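Local coordinates for protein putative hyaluronoglucosaminidase (Clostridium perfringens, PDB 6PWI) that probably works as a family 84 glycoside hydrolase with hexosaminidase activity, cleaving N-acetylated amino sugars from glycans, at residues I367-V371 with G408-D412; W455-F459 with Y471-K475; H121-A127 with E172-Q178; I183-Y187 with A214-D218. All coordinates share one frame; numbering follows the deposited sequence.

Contact 1 of 4, residues I367-V371 with G408-D412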
loop_
_atom_site.group_PDB
_atom_site.type_symbol
_atom_site.label_atom_id
_atom_site.label_comp_id
_atom_site.label_asym_id
_atom_site.label_seq_id
_atom_site.Cartn_x
_atom_site.Cartn_y
_atom_site.Cartn_z
ATOM N N ILE A 367 1.809 -1.264 19.323
ATOM C CA ILE A 367 2.370 -0.447 18.259
ATOM C C ILE A 367 2.284 -1.191 16.929
ATOM O O ILE A 367 1.867 -0.610 15.931
ATOM C CB ILE A 367 3.799 0.033 18.591
ATOM C CG1 ILE A 367 3.796 0.931 19.836
ATOM C CG2 ILE A 367 4.435 0.735 17.393
ATOM C CD1 ILE A 367 5.169 1.372 20.313
ATOM N N LEU A 368 2.674 -2.471 16.906
ATOM C CA LEU A 368 2.536 -3.259 15.688
ATOM C C LEU A 368 1.262 -4.100 15.767
ATOM O O LEU A 368 1.312 -5.320 15.645
ATOM C CB LEU A 368 3.770 -4.148 15.473
ATOM C CG LEU A 368 5.144 -3.493 15.649
ATOM C CD1 LEU A 368 6.246 -4.520 15.447
ATOM C CD2 LEU A 368 5.342 -2.327 14.692
ATOM N N GLY A 369 0.116 -3.442 15.970
ATOM C CA GLY A 369 -1.143 -4.145 16.148
ATOM C C GLY A 369 -1.619 -4.832 14.868
ATOM O O GLY A 369 -1.365 -4.360 13.759
ATOM N N TYR A 370 -2.311 -5.960 15.042
ATOM C CA TYR A 370 -3.017 -6.598 13.943
ATOM C C TYR A 370 -4.375 -5.915 13.792
ATOM O O TYR A 370 -4.811 -5.204 14.698
ATOM C CB TYR A 370 -3.184 -8.094 14.231
ATOM C CG TYR A 370 -1.994 -8.985 13.948
ATOM C CD1 TYR A 370 -2.118 -10.081 13.104
ATOM C CD2 TYR A 370 -0.756 -8.768 14.546
ATOM C CE1 TYR A 370 -1.049 -10.928 12.851
ATOM C CE2 TYR A 370 0.326 -9.602 14.301
ATOM C CZ TYR A 370 0.176 -10.686 13.448
ATOM O OH TYR A 370 1.222 -11.523 13.193
ATOM N N VAL A 371 -5.040 -6.131 12.652
ATOM C CA VAL A 371 -6.403 -5.654 12.482
ATOM C C VAL A 371 -7.355 -6.655 13.124
ATOM O O VAL A 371 -7.507 -7.763 12.616
ATOM C CB VAL A 371 -6.774 -5.460 11.000
ATOM C CG1 VAL A 371 -8.219 -4.999 10.872
ATOM C CG2 VAL A 371 -5.835 -4.492 10.300
ATOM N N GLY A 408 -0.586 -10.071 3.149
ATOM C CA GLY A 408 -1.227 -9.294 4.197
ATOM C C GLY A 408 -1.797 -10.170 5.311
ATOM O O GLY A 408 -3.013 -10.272 5.463
ATOM N N GLU A 409 -0.900 -10.768 6.101
ATOM C CA GLU A 409 -1.247 -11.646 7.204
ATOM C C GLU A 409 -2.016 -10.899 8.292
ATOM O O GLU A 409 -2.787 -11.518 9.023
ATOM C CB GLU A 409 0.023 -12.199 7.846
ATOM C CG GLU A 409 0.492 -13.506 7.249
ATOM C CD GLU A 409 1.615 -14.155 8.041
ATOM O OE1 GLU A 409 2.775 -14.111 7.564
ATOM O OE2 GLU A 409 1.333 -14.694 9.142
ATOM N N MET A 410 -1.794 -9.582 8.417
ATOM C CA MET A 410 -2.345 -8.816 9.530
ATOM C C MET A 410 -3.727 -8.255 9.195
ATOM O O MET A 410 -4.283 -7.493 9.981
ATOM C CB MET A 410 -1.409 -7.667 9.918
ATOM C CG MET A 410 -0.078 -8.165 10.436
ATOM S SD MET A 410 1.208 -6.905 10.455
ATOM C CE MET A 410 0.928 -6.176 12.070
ATOM N N LEU A 411 -4.283 -8.646 8.040
ATOM C CA LEU A 411 -5.517 -8.059 7.542
ATOM C C LEU A 411 -6.649 -9.081 7.637
ATOM O O LEU A 411 -6.740 -9.979 6.806
ATOM C CB LEU A 411 -5.300 -7.610 6.090
ATOM C CG LEU A 411 -4.113 -6.674 5.853
ATOM C CD1 LEU A 411 -3.994 -6.309 4.383
ATOM C CD2 LEU A 411 -4.211 -5.421 6.713
ATOM N N ASP A 412 -7.529 -8.915 8.630
ATOM C CA ASP A 412 -8.638 -9.836 8.841
ATOM C C ASP A 412 -9.859 -9.445 8.000
ATOM O O ASP A 412 -10.482 -8.406 8.224
ATOM C CB ASP A 412 -8.940 -9.990 10.332
ATOM C CG ASP A 412 -10.034 -10.992 10.649
ATOM O OD1 ASP A 412 -10.698 -11.500 9.699
ATOM O OD2 ASP A 412 -10.227 -11.240 11.853
HETATM O O HOH W 1 0.564 -13.809 11.738
#

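Contact 2 of 4, residues W455-F459 with Y471-K475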
loop_
_atom_site.group_PDB
_atom_site.type_symbol
_atom_site.label_atom_id
_atom_site.label_comp_id
_atom_site.label_asym_id
_atom_site.label_seq_id
_atom_site.Cartn_x
_atom_site.Cartn_y
_atom_site.Cartn_z
ATOM N N TRP A 455 -1.717 -11.449 -2.949
ATOM C CA TRP A 455 -0.274 -11.349 -2.862
ATOM C C TRP A 455 0.368 -11.829 -4.164
ATOM O O TRP A 455 1.190 -11.135 -4.754
ATOM C CB TRP A 455 0.207 -12.134 -1.645
ATOM C CG TRP A 455 1.683 -12.090 -1.405
ATOM C CD1 TRP A 455 2.485 -10.987 -1.315
ATOM C CD2 TRP A 455 2.538 -13.223 -1.187
ATOM N NE1 TRP A 455 3.779 -11.353 -1.065
ATOM C CE2 TRP A 455 3.843 -12.719 -0.982
ATOM C CE3 TRP A 455 2.326 -14.608 -1.147
ATOM C CZ2 TRP A 455 4.929 -13.560 -0.737
ATOM C CZ3 TRP A 455 3.398 -15.439 -0.907
ATOM C CH2 TRP A 455 4.680 -14.918 -0.704
ATOM N N LYS A 456 -0.042 -13.012 -4.628
ATOM C CA LYS A 456 0.541 -13.607 -5.819
ATOM C C LYS A 456 0.226 -12.750 -7.050
ATOM O O LYS A 456 1.082 -12.550 -7.914
ATOM C CB LYS A 456 0.045 -15.049 -5.974
ATOM C CG LYS A 456 0.760 -15.865 -7.040
ATOM C CD LYS A 456 0.032 -17.124 -7.447
ATOM C CE LYS A 456 0.749 -17.858 -8.562
ATOM N NZ LYS A 456 -0.094 -18.928 -9.148
ATOM N N ASP A 457 -1.008 -12.236 -7.125
ATOM C CA ASP A 457 -1.450 -11.540 -8.321
ATOM C C ASP A 457 -0.755 -10.188 -8.439
ATOM O O ASP A 457 -0.630 -9.659 -9.539
ATOM C CB ASP A 457 -2.974 -11.423 -8.396
ATOM C CG ASP A 457 -3.673 -12.751 -8.640
ATOM O OD1 ASP A 457 -3.002 -13.690 -9.126
ATOM O OD2 ASP A 457 -4.879 -12.841 -8.326
ATOM N N SER A 458 -0.289 -9.654 -7.307
ATOM C CA SER A 458 0.266 -8.315 -7.256
ATOM C C SER A 458 1.550 -8.198 -8.077
ATOM O O SER A 458 1.788 -7.160 -8.695
ATOM C CB SER A 458 0.472 -7.869 -5.834
ATOM O OG SER A 458 1.524 -8.589 -5.215
ATOM N N PHE A 459 2.369 -9.256 -8.102
ATOM C CA PHE A 459 3.707 -9.129 -8.662
ATOM C C PHE A 459 3.680 -8.694 -10.128
ATOM O O PHE A 459 4.545 -7.932 -10.553
ATOM C CB PHE A 459 4.594 -10.329 -8.302
ATOM C CG PHE A 459 4.872 -10.376 -6.822
ATOM C CD1 PHE A 459 5.871 -9.592 -6.255
ATOM C CD2 PHE A 459 4.061 -11.133 -5.986
ATOM C CE1 PHE A 459 6.069 -9.587 -4.883
ATOM C CE2 PHE A 459 4.267 -11.132 -4.615
ATOM C CZ PHE A 459 5.267 -10.358 -4.070
ATOM N N TYR A 471 8.400 -12.177 -7.191
ATOM C CA TYR A 471 7.616 -13.082 -6.365
ATOM C C TYR A 471 8.531 -14.068 -5.631
ATOM O O TYR A 471 8.353 -14.291 -4.437
ATOM C CB TYR A 471 6.538 -13.774 -7.204
ATOM C CG TYR A 471 5.578 -14.653 -6.438
ATOM C CD1 TYR A 471 5.167 -14.324 -5.155
ATOM C CD2 TYR A 471 5.048 -15.801 -7.011
ATOM C CE1 TYR A 471 4.271 -15.114 -4.455
ATOM C CE2 TYR A 471 4.159 -16.612 -6.322
ATOM C CZ TYR A 471 3.767 -16.265 -5.040
ATOM O OH TYR A 471 2.881 -17.045 -4.350
ATOM N N THR A 472 9.511 -14.652 -6.339
ATOM C CA THR A 472 10.507 -15.514 -5.716
ATOM C C THR A 472 11.187 -14.798 -4.548
ATOM O O THR A 472 11.302 -15.376 -3.467
ATOM C CB THR A 472 11.545 -16.023 -6.724
ATOM O OG1 THR A 472 10.906 -16.908 -7.644
ATOM C CG2 THR A 472 12.700 -16.738 -6.063
ATOM N N PHE A 473 11.626 -13.544 -4.749
ATOM C CA PHE A 473 12.268 -12.814 -3.661
ATOM C C PHE A 473 11.304 -12.602 -2.493
ATOM O O PHE A 473 11.710 -12.690 -1.332
ATOM C CB PHE A 473 12.832 -11.459 -4.101
ATOM C CG PHE A 473 13.760 -11.481 -5.290
ATOM C CD1 PHE A 473 14.527 -12.599 -5.582
ATOM C CD2 PHE A 473 13.883 -10.365 -6.103
ATOM C CE1 PHE A 473 15.372 -12.610 -6.682
ATOM C CE2 PHE A 473 14.733 -10.370 -7.197
ATOM C CZ PHE A 473 15.477 -11.494 -7.484
ATOM N N ALA A 474 10.033 -12.308 -2.803
ATOM C CA ALA A 474 9.075 -11.933 -1.775
ATOM C C ALA A 474 8.755 -13.136 -0.894
ATOM O O ALA A 474 8.463 -12.975 0.291
ATOM C CB ALA A 474 7.832 -11.335 -2.385
ATOM N N LYS A 475 8.838 -14.334 -1.487
ATOM C CA LYS A 475 8.629 -15.594 -0.789
ATOM C C LYS A 475 9.596 -15.756 0.384
ATOM O O LYS A 475 9.247 -16.425 1.352
ATOM C CB LYS A 475 8.797 -16.780 -1.744
ATOM C CG LYS A 475 7.569 -17.119 -2.572
ATOM C CD LYS A 475 7.900 -17.971 -3.773
ATOM C CE LYS A 475 6.671 -18.455 -4.509
ATOM N NZ LYS A 475 7.046 -19.068 -5.807
#

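Contact 3 of 4, residues H121-A127 with E172-Q178. With EDO (1,2-ethanediol), chain I.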
loop_
_atom_site.group_PDB
_atom_site.type_symbol
_atom_site.label_atom_id
_atom_site.label_comp_id
_atom_site.label_asym_id
_atom_site.label_seq_id
_atom_site.Cartn_x
_atom_site.Cartn_y
_atom_site.Cartn_z
ATOM N N HIS A 121 -27.580 1.844 -4.343
ATOM C CA HIS A 121 -26.165 1.572 -4.504
ATOM C C HIS A 121 -25.326 2.742 -3.971
ATOM O O HIS A 121 -24.312 2.526 -3.308
ATOM C CB HIS A 121 -25.921 1.153 -5.968
ATOM C CG HIS A 121 -24.494 1.051 -6.375
ATOM N ND1 HIS A 121 -23.602 0.204 -5.746
ATOM C CD2 HIS A 121 -23.802 1.676 -7.349
ATOM C CE1 HIS A 121 -22.418 0.321 -6.311
ATOM N NE2 HIS A 121 -22.515 1.218 -7.295
ATOM N N PHE A 122 -25.796 3.976 -4.195
ATOM C CA PHE A 122 -24.931 5.146 -4.241
ATOM C C PHE A 122 -24.665 5.758 -2.867
ATOM O O PHE A 122 -23.846 6.665 -2.747
ATOM C CB PHE A 122 -25.434 6.158 -5.272
ATOM C CG PHE A 122 -25.080 5.793 -6.692
ATOM C CD1 PHE A 122 -23.799 6.004 -7.183
ATOM C CD2 PHE A 122 -26.019 5.213 -7.529
ATOM C CE1 PHE A 122 -23.470 5.656 -8.484
ATOM C CE2 PHE A 122 -25.690 4.865 -8.831
ATOM C CZ PHE A 122 -24.417 5.088 -9.305
ATOM N N GLU A 123 -25.324 5.241 -1.831
ATOM C CA GLU A 123 -25.077 5.713 -0.476
ATOM C C GLU A 123 -23.716 5.224 0.032
ATOM O O GLU A 123 -23.109 5.882 0.871
ATOM C CB GLU A 123 -26.231 5.305 0.440
ATOM C CG GLU A 123 -26.601 3.841 0.290
ATOM C CD GLU A 123 -28.057 3.506 0.554
ATOM O OE1 GLU A 123 -28.308 2.497 1.248
ATOM O OE2 GLU A 123 -28.936 4.242 0.052
ATOM N N ASN A 124 -23.239 4.084 -0.494
ATOM C CA ASN A 124 -21.966 3.485 -0.113
ATOM C C ASN A 124 -20.791 4.405 -0.447
ATOM O O ASN A 124 -20.916 5.301 -1.285
ATOM C CB ASN A 124 -21.761 2.133 -0.795
ATOM C CG ASN A 124 -22.727 1.083 -0.297
ATOM O OD1 ASN A 124 -23.185 1.154 0.837
ATOM N ND2 ASN A 124 -23.041 0.111 -1.137
ATOM N N HIS A 125 -19.643 4.155 0.203
ATOM C CA HIS A 125 -18.426 4.913 -0.041
ATOM C C HIS A 125 -17.934 4.693 -1.470
ATOM O O HIS A 125 -17.854 3.553 -1.934
ATOM C CB HIS A 125 -17.311 4.532 0.944
ATOM C CG HIS A 125 -17.646 4.697 2.388
ATOM N ND1 HIS A 125 -18.024 5.912 2.929
ATOM C CD2 HIS A 125 -17.626 3.812 3.410
ATOM C CE1 HIS A 125 -18.245 5.763 4.221
ATOM N NE2 HIS A 125 -18.012 4.483 4.539
ATOM N N ASP A 126 -17.605 5.802 -2.150
ATOM C CA ASP A 126 -16.937 5.800 -3.445
ATOM C C ASP A 126 -17.749 5.013 -4.480
ATOM O O ASP A 126 -17.192 4.499 -5.453
ATOM C CB ASP A 126 -15.484 5.321 -3.315
ATOM C CG ASP A 126 -14.615 6.212 -2.436
ATOM O OD1 ASP A 126 -14.749 7.450 -2.541
ATOM O OD2 ASP A 126 -13.800 5.666 -1.655
ATOM N N ALA A 127 -19.072 4.945 -4.274
ATOM C CA ALA A 127 -19.936 4.084 -5.066
ATOM C C ALA A 127 -19.948 4.530 -6.526
ATOM O O ALA A 127 -20.021 5.726 -6.815
ATOM C CB ALA A 127 -21.328 4.069 -4.481
ATOM N N GLU A 172 -20.953 -3.054 -10.296
ATOM C CA GLU A 172 -21.571 -2.221 -9.277
ATOM C C GLU A 172 -20.643 -2.187 -8.064
ATOM O O GLU A 172 -20.653 -3.110 -7.250
ATOM C CB GLU A 172 -22.967 -2.736 -8.916
ATOM C CG GLU A 172 -23.953 -2.707 -10.077
ATOM C CD GLU A 172 -25.171 -3.605 -9.896
ATOM O OE1 GLU A 172 -25.143 -4.762 -10.399
ATOM O OE2 GLU A 172 -26.148 -3.149 -9.252
ATOM N N ASP A 173 -19.840 -1.122 -7.956
ATOM C CA ASP A 173 -18.695 -1.147 -7.061
ATOM C C ASP A 173 -18.813 -0.069 -5.989
ATOM O O ASP A 173 -19.485 0.947 -6.171
ATOM C CB ASP A 173 -17.380 -1.050 -7.837
ATOM C CG ASP A 173 -16.237 -1.821 -7.198
ATOM O OD1 ASP A 173 -16.411 -2.312 -6.050
ATOM O OD2 ASP A 173 -15.179 -1.929 -7.846
ATOM N N TYR A 174 -18.144 -0.323 -4.862
ATOM C CA TYR A 174 -18.018 0.641 -3.783
ATOM C C TYR A 174 -16.900 0.203 -2.839
ATOM O O TYR A 174 -16.402 -0.914 -2.938
ATOM C CB TYR A 174 -19.346 0.786 -3.037
ATOM C CG TYR A 174 -19.789 -0.460 -2.317
ATOM C CD1 TYR A 174 -19.331 -0.752 -1.041
ATOM C CD2 TYR A 174 -20.678 -1.342 -2.915
ATOM C CE1 TYR A 174 -19.744 -1.900 -0.381
ATOM C CE2 TYR A 174 -21.107 -2.489 -2.267
ATOM C CZ TYR A 174 -20.634 -2.768 -0.998
ATOM O OH TYR A 174 -21.060 -3.900 -0.369
ATOM N N SER A 175 -16.523 1.097 -1.922
ATOM C CA SER A 175 -15.452 0.828 -0.982
ATOM C C SER A 175 -16.032 0.549 0.399
ATOM O O SER A 175 -16.949 1.235 0.841
ATOM C CB SER A 175 -14.480 1.968 -0.920
ATOM O OG SER A 175 -13.426 1.669 -0.013
ATOM N N ASP A 176 -15.460 -0.457 1.070
ATOM C CA ASP A 176 -15.792 -0.739 2.455
ATOM C C ASP A 176 -15.219 0.362 3.341
ATOM O O ASP A 176 -15.875 0.785 4.284
ATOM C CB ASP A 176 -15.346 -2.145 2.862
ATOM C CG ASP A 176 -16.259 -3.224 2.307
ATOM O OD1 ASP A 176 -17.499 -3.044 2.404
ATOM O OD2 ASP A 176 -15.729 -4.224 1.761
ATOM N N GLY A 177 -14.008 0.826 3.011
ATOM C CA GLY A 177 -13.319 1.830 3.805
ATOM C C GLY A 177 -13.424 3.225 3.193
ATOM O O GLY A 177 -13.389 3.376 1.973
ATOM N N GLN A 178 -13.543 4.232 4.068
ATOM C CA GLN A 178 -13.518 5.636 3.694
ATOM C C GLN A 178 -12.120 6.020 3.191
ATOM O O GLN A 178 -12.003 6.666 2.154
ATOM C CB GLN A 178 -14.030 6.477 4.867
ATOM C CG GLN A 178 -14.041 7.981 4.626
ATOM C CD GLN A 178 -14.246 8.809 5.878
ATOM O OE1 GLN A 178 -14.214 8.316 7.007
ATOM N NE2 GLN A 178 -14.446 10.104 5.690
HETATM C C1 EDO I . -18.456 9.337 1.576
HETATM O O1 EDO I . -19.612 8.538 1.436
HETATM C C2 EDO I . -17.540 9.111 0.440
HETATM O O2 EDO I . -18.218 8.539 -0.663
HETATM O O HOH W 2 -19.672 1.747 1.852
HETATM O O HOH W 3 -14.671 7.463 0.631
#

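Contact 4 of 4, residues I183-Y187 with A214-D218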
loop_
_atom_site.group_PDB
_atom_site.type_symbol
_atom_site.label_atom_id
_atom_site.label_comp_id
_atom_site.label_asym_id
_atom_site.label_seq_id
_atom_site.Cartn_x
_atom_site.Cartn_y
_atom_site.Cartn_z
ATOM N N ILE A 183 1.165 6.082 4.565
ATOM C CA ILE A 183 1.714 7.205 5.303
ATOM C C ILE A 183 3.226 7.032 5.378
ATOM O O ILE A 183 3.710 5.968 5.766
ATOM C CB ILE A 183 1.100 7.278 6.716
ATOM C CG1 ILE A 183 1.696 8.436 7.522
ATOM C CG2 ILE A 183 1.247 5.945 7.440
ATOM C CD1 ILE A 183 0.936 8.762 8.782
ATOM N N GLU A 184 3.954 8.094 5.029
ATOM C CA GLU A 184 5.389 8.129 5.249
ATOM C C GLU A 184 5.636 8.509 6.708
ATOM O O GLU A 184 5.803 9.683 7.022
ATOM C CB GLU A 184 6.035 9.111 4.266
ATOM C CG GLU A 184 7.549 9.057 4.262
ATOM C CD GLU A 184 8.276 9.938 3.255
ATOM O OE1 GLU A 184 7.640 10.390 2.264
ATOM O OE2 GLU A 184 9.493 10.167 3.465
ATOM N N GLY A 185 5.647 7.516 7.601
ATOM C CA GLY A 185 5.678 7.805 9.028
ATOM C C GLY A 185 6.606 6.891 9.829
ATOM O O GLY A 185 6.352 6.630 11.005
ATOM N N TYR A 186 7.694 6.433 9.197
ATOM C CA TYR A 186 8.665 5.563 9.840
ATOM C C TYR A 186 9.888 6.380 10.260
ATOM O O TYR A 186 10.013 7.530 9.865
ATOM C CB TYR A 186 9.099 4.483 8.850
ATOM C CG TYR A 186 9.632 5.041 7.555
ATOM C CD1 TYR A 186 10.944 5.483 7.450
ATOM C CD2 TYR A 186 8.815 5.154 6.439
ATOM C CE1 TYR A 186 11.435 6.003 6.261
ATOM C CE2 TYR A 186 9.291 5.673 5.246
ATOM C CZ TYR A 186 10.604 6.099 5.159
ATOM O OH TYR A 186 11.069 6.615 3.987
ATOM N N TYR A 187 10.788 5.772 11.045
ATOM C CA TYR A 187 12.108 6.313 11.334
ATOM C C TYR A 187 13.098 5.753 10.321
ATOM O O TYR A 187 13.266 4.543 10.216
ATOM C CB TYR A 187 12.561 5.936 12.746
ATOM C CG TYR A 187 11.669 6.448 13.852
ATOM C CD1 TYR A 187 11.933 7.659 14.482
ATOM C CD2 TYR A 187 10.548 5.730 14.266
ATOM C CE1 TYR A 187 11.110 8.141 15.492
ATOM C CE2 TYR A 187 9.716 6.198 15.274
ATOM C CZ TYR A 187 10.000 7.409 15.889
ATOM O OH TYR A 187 9.192 7.879 16.888
ATOM N N ALA A 214 4.116 12.631 6.351
ATOM C CA ALA A 214 4.540 12.876 7.724
ATOM C C ALA A 214 6.024 12.542 7.931
ATOM O O ALA A 214 6.392 11.957 8.952
ATOM C CB ALA A 214 3.651 12.100 8.670
ATOM N N PRO A 215 6.941 12.927 7.012
ATOM C CA PRO A 215 8.348 12.544 7.141
ATOM C C PRO A 215 8.981 13.271 8.323
ATOM O O PRO A 215 8.764 14.467 8.503
ATOM C CB PRO A 215 8.986 12.992 5.819
ATOM C CG PRO A 215 8.077 14.101 5.307
ATOM C CD PRO A 215 6.694 13.798 5.850
ATOM N N LYS A 216 9.770 12.540 9.116
ATOM C CA LYS A 216 10.172 12.997 10.440
ATOM C C LYS A 216 11.259 14.069 10.369
ATOM O O LYS A 216 11.510 14.745 11.360
ATOM C CB LYS A 216 10.573 11.814 11.326
ATOM C CG LYS A 216 9.396 11.029 11.876
ATOM C CD LYS A 216 9.761 9.661 12.370
ATOM C CE LYS A 216 8.541 8.779 12.548
ATOM N NZ LYS A 216 7.611 9.327 13.564
ATOM N N ASP A 217 11.870 14.236 9.194
ATOM C CA ASP A 217 13.028 15.100 9.038
ATOM C C ASP A 217 12.611 16.485 8.546
ATOM O O ASP A 217 13.449 17.374 8.434
ATOM C CB ASP A 217 14.066 14.466 8.107
ATOM C CG ASP A 217 13.740 14.571 6.620
ATOM O OD1 ASP A 217 12.649 14.097 6.206
ATOM O OD2 ASP A 217 14.584 15.125 5.877
ATOM N N ASP A 218 11.325 16.664 8.226
ATOM C CA ASP A 218 10.860 17.934 7.697
ATOM C C ASP A 218 10.641 18.910 8.849
ATOM O O ASP A 218 9.662 18.813 9.584
ATOM C CB ASP A 218 9.614 17.761 6.825
ATOM C CG ASP A 218 9.145 19.037 6.144
ATOM O OD1 ASP A 218 9.624 20.129 6.516
ATOM O OD2 ASP A 218 8.301 18.928 5.236
HETATM O O HOH W 4 9.210 9.732 8.377
#

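Contact 1 of 4, residues I367-V371 with G408-D412
Tyr370 and Met410 meet because each turns CG away from its own carbonyl carbon and because the methionine then bends at its sulfur (chi3 88°), which swings CE back toward residues 367-371. The two side chains cross at about a right angle. Met410 CG sits over the middle of one face, 3.8 Å from the centroid of the Tyr370 ring, as a CH-pi contact. SD follows above the same ring at 4.9 Å from its centroid, a distant Met-aromatic contact. CE goes on to the carbonyls, lying 3.4 Å from Gly369 O and near Leu368 O. A flexible, unbranched methionine suits this place, since it can follow both a flat ring and the irregular backbone beside it. The backbones are tied by Val371 N, which donates to Met410 O at 3.1 Å. Beside that bond, Val371 CG2 packs on Leu411 CD2, 4.0 Å away, and both residues also touch Ile421 of strand 418-423 and Tyr442 of helix 433-444. The two segments are loops following strands 359-362 and 387-391 of the eight-stranded (beta/alpha) barrel, and the second includes a type I turn from Gly408 to Leu411. At the outer edge, a water in the plane of the ring joins Tyr370 OH to Glu409 OE2, while Glu409 OE1 accepts from Glu490 N. The chemistry is therefore graded: apolar branches face the barrel, one backbone hydrogen bond joins the two loops, and the phenol hydroxyl and carboxylate share a water where polar groups can be hydrated.

Contact 2 of 4, residues W455-F459 with Y471-K475
Trp455 and Tyr471 share a rotamer class, each with CG opposite the backbone N (chi1 -175° for the tyrosine), and this sends both rings into the space between their helices. There they meet edge-to-face: the edge of Tyr471 points at the face of the six-membered ring of Trp455, with these two ring centroids 5.1 Å apart and the planes at 78°. Tyr471 CE1 makes the touch, 3.7 Å from Trp455 CZ3. Phe459 takes the other common rotamer, with CG beside the backbone N (chi1 -66°), and lays its ring against the neighbouring helix, so that Tyr471 CA stands over its centre at 3.8 Å from the Phe459 centroid. The Phe459 and Tyr471 rings themselves lie obliquely. Helices 451-462 and 467-475 are consecutive and inclined well away from exactly antiparallel, their short axes 10.4 Å apart at closest approach, a helical hairpin after helix 433-444. Against this aromatic cluster Ala474 offers just a methyl to the Phe459 ring, small enough for the rings to come close to its helix, and its carbonyl O lies in the plane of the indole, at the edge. The tyrosine ring is flanked by two lysines. Lys456 has its CA over one face, toward the rim, and its CG 3.6 Å from Tyr471 CE2, whereas Lys475 CE lies over the opposite face, again toward the rim; long aliphatic chains suit this partly exposed margin, where they shield a ring and still carry charge outward. The indole NE1 donates to Met405 O, and Ser458 OG, over the other face of Phe459, donates to Trp455 O at 2.6 Å.

Contact 3 of 4, residues H121-A127 with E172-Q178
Asn124 lies over Tyr174 in the close-packed half of this contact, with ND2 3.2 Å above the centre of the ring and the amide plane turned 43° from it. Tyr174 reaches this place with CG between its backbone N and carbonyl carbon (chi1 65°), and the broad ring gives the small amide a flat floor. Next to it Ser175 N donates to His125 O at 2.8 Å, and Ala127 CA makes a CA-H...O contact of 3.4 Å with Asp173 O. Glu172 CB and Ala127 CB lie over opposite faces of the His121 ring, toward its rim, and its NE2 bonds to His128 O. These contacts tie the entry to strand 127-133 to the end of strand 165-175 in the mixed sheet of the N-terminal domain, just before the chain passes into the first barrel strand, 179-184. A type II turn from Asn124 to Ala127 makes the corner, with Asp126 at its positive-phi position; its carboxylate forms a salt bridge with Arg180 of that strand. The His125 side is looser and wetter. One water joins His125 N to Ser175 O, accepting from the first at 2.9 Å, and another spans Asp126 OD2, weakly, and Gln178 O. A molecule of 1,2-ethanediol, probably from the crystallisation liquor, takes a bond from Asp126 N to its O2 at 3.2 Å and a weak one at His125 ND1.

Contact 4 of 4, residues I183-Y187 with A214-D218
Lys216 passes obliquely over the Tyr187 ring above the mouth of the (beta/alpha)8 barrel, where the loops after its first two strands, 179-184 and 210-213, meet. From CB, which points toward residues 183-187, the chain runs out extended. CG approaches Tyr186 O, and CD lies 3.3 Å from that oxygen and 3.6 Å from Tyr187 CD1. CE stands over the middle of the ring, 3.8 Å from the Tyr187 centroid and 5° off the normal, with Gly185 O 3.4 Å away on another side. A final bend (chi4 -62°) keeps NZ over the same face as a cation-pi partner, 4.2 Å from the Tyr187 centroid. Lysine suits this ring because its methylenes cover the face and touch the two carbonyl oxygens, while the ammonium stays over the ring; its side chain is also about 7 Å from that of Asp299, the predicted proton donor, so its charge may contribute to the electrostatics of the pocket. Deeper in, Ala214 is small enough to pass beside Glu184 O, to which its N makes a weak bond. Glu184 OE2 packs near Pro215 CB, but the carboxylate is held elsewhere: OE1 forms a salt bridge with Arg196 and a hydrogen bond with Tyr211 OH, and OE2 accepts from Trp191 N. Gly185 suits its place because a CB there would be crowded by Ile183 CG1. Between the loops one water donates to Tyr186 O at 2.8 Å and accepts from Lys216 N at 3.0 Å.

From the N terminus, contact 3 comes first, closing the loop through strands 127-133, 136-141 and 165-175 of the N-terminal domain and ending at its border with the barrel. Contact 4 follows almost at once, closing the first beta-alpha-beta unit, with helix 193-204 and strand 210-213 inside it. Contact 1 closes a later unit of the same barrel, around helix 373-383 and strand 387-391. Contact 2 spans just the turn between helices 451-462 and 467-475. All four are in series, so none nests or crosses. Contacts 1 and 2 come nearest, about 5 Å between closest atoms, where barrel loops approach the helical hairpin; contacts 3 and 4 have centres about 30 Å apart.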